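Local coordinates for protein CaaX farnesyltransferase alpha subunit Ram2 (Aspergillus fumigatus, PDB 4L9P) that is the alpha subunit of protein farnesyltransferase, which probably attaches isoprenoids to CAAX proteins, and may also serve in geranylgeranyl transfer, at residues A[72-75]-A[76-79]. The protein carries 1 engineered substitution. Residues are numbered along the deposited sequence; the frame is centred on the assembly and turned at random.
Sequences RALR and LTGD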
# COMPACT_ATOMS: atom_id res chain seq x y z
N ARG A 72 36.64 -3.10 -10.73
CA ARG A 72 36.61 -3.89 -9.50
C ARG A 72 35.36 -3.55 -8.69
O ARG A 72 34.75 -4.44 -8.11
CB ARG A 72 37.91 -3.76 -8.65
CG ARG A 72 38.14 -2.39 -8.04
CD ARG A 72 39.44 -2.40 -7.15
NE ARG A 72 39.56 -1.07 -6.59
CZ ARG A 72 40.66 -0.63 -6.01
NH1 ARG A 72 41.70 -1.47 -5.91
NH2 ARG A 72 40.69 0.60 -5.54
N ALA A 73 35.02 -2.27 -8.61
CA ALA A 73 33.82 -1.86 -7.86
C ALA A 73 32.59 -2.44 -8.51
O ALA A 73 31.66 -2.88 -7.79
CB ALA A 73 33.74 -0.32 -7.81
N LEU A 74 32.55 -2.48 -9.83
CA LEU A 74 31.40 -3.07 -10.51
C LEU A 74 31.26 -4.56 -10.15
O LEU A 74 30.17 -5.03 -9.79
CB LEU A 74 31.49 -2.83 -12.03
CG LEU A 74 30.31 -3.36 -12.87
CD1 LEU A 74 29.00 -2.61 -12.51
CD2 LEU A 74 30.66 -3.21 -14.37
N ARG A 75 32.33 -5.33 -10.18
CA ARG A 75 32.33 -6.74 -9.78
C ARG A 75 31.91 -6.90 -8.30
O ARG A 75 31.09 -7.77 -7.96
CB ARG A 75 33.72 -7.35 -9.96
CG ARG A 75 34.13 -7.56 -11.40
CD ARG A 75 35.38 -8.50 -11.52
NE ARG A 75 36.47 -8.17 -10.58
CZ ARG A 75 37.46 -7.30 -10.82
NH1 ARG A 75 37.54 -6.66 -11.99
NH2 ARG A 75 38.38 -7.09 -9.88
N LEU A 76 32.34 -5.97 -7.47
CA LEU A 76 31.97 -6.00 -6.05
C LEU A 76 30.43 -5.85 -5.90
O LEU A 76 29.78 -6.53 -5.10
CB LEU A 76 32.66 -4.84 -5.32
CG LEU A 76 32.25 -4.66 -3.85
CD1 LEU A 76 32.45 -5.92 -2.99
CD2 LEU A 76 32.97 -3.47 -3.22
N THR A 77 29.87 -4.91 -6.64
CA THR A 77 28.40 -4.76 -6.56
C THR A 77 27.67 -6.03 -7.01
O THR A 77 26.66 -6.38 -6.40
CB THR A 77 27.87 -3.57 -7.37
OG1 THR A 77 28.01 -3.75 -8.80
CG2 THR A 77 28.44 -2.23 -6.89
N GLY A 78 28.17 -6.73 -8.01
CA GLY A 78 27.53 -7.96 -8.45
C GLY A 78 27.64 -9.04 -7.37
O GLY A 78 26.69 -9.84 -7.17
N ASP A 79 28.80 -9.06 -6.68
CA ASP A 79 29.00 -10.06 -5.62
C ASP A 79 27.99 -9.80 -4.45
O ASP A 79 27.33 -10.72 -3.93
CB ASP A 79 30.45 -9.95 -5.11
CG ASP A 79 30.82 -11.08 -4.19
OD1 ASP A 79 30.16 -12.14 -4.20
OD2 ASP A 79 31.79 -10.91 -3.46
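R72 O takes the amide hydrogen of L76, with R72 O 2.9 Å from L76 N. The arginine side chain itself runs away from the following turn. One residue on, A73 O accepts from T77 N at 2.9 Å. The T77 methyl CG2 lies beside the same oxygen, 3.4 Å from A73 O. The CB of A73 points away from the next turn.

L74 O is held by two donors. The backbone bond is the longer one, G78 N to L74 O at 3.2 Å. The hydroxyl bond is shorter, T77 OG1 to L74 O at 2.7 Å. That hydroxyl comes in well bent to the carbonyl, with a C=O...O angle of 129°, while G78 N lies nearer the line of the C=O bond. With chi1 of T77 at 68°, OG1 sits between its own backbone N and carbonyl carbon and turns back over the preceding turn. R94 NH1 also bonds OG1, so the hydroxyl joins helix 71-83 to helix 88-100. L74 CD1 passes 4.0 Å from T77 OG1.

R75 O closes the series with D79 N, R75 O to D79 N being 2.9 Å. The R75 side chain folds back toward the helix start. The bend at chi3, -46°, helps bring one face of the guanidinium over R72 CA, toward the rim of the group. R75 NH2 forms a salt bridge with E24, whose backbone O bonds R72 NH1, and R72 NE forms a salt bridge with E68. A73 packs on Y93 of helix 88-100, and L76 is buried against helix 51-65.

The arrangement is a regular alpha-helical i to i+4 pattern with a threonine hydroxyl bonded back to the i-3 carbonyl. It belongs to a prenyltransferase alpha-subunit repeat, a TPR-like unit of packed helices.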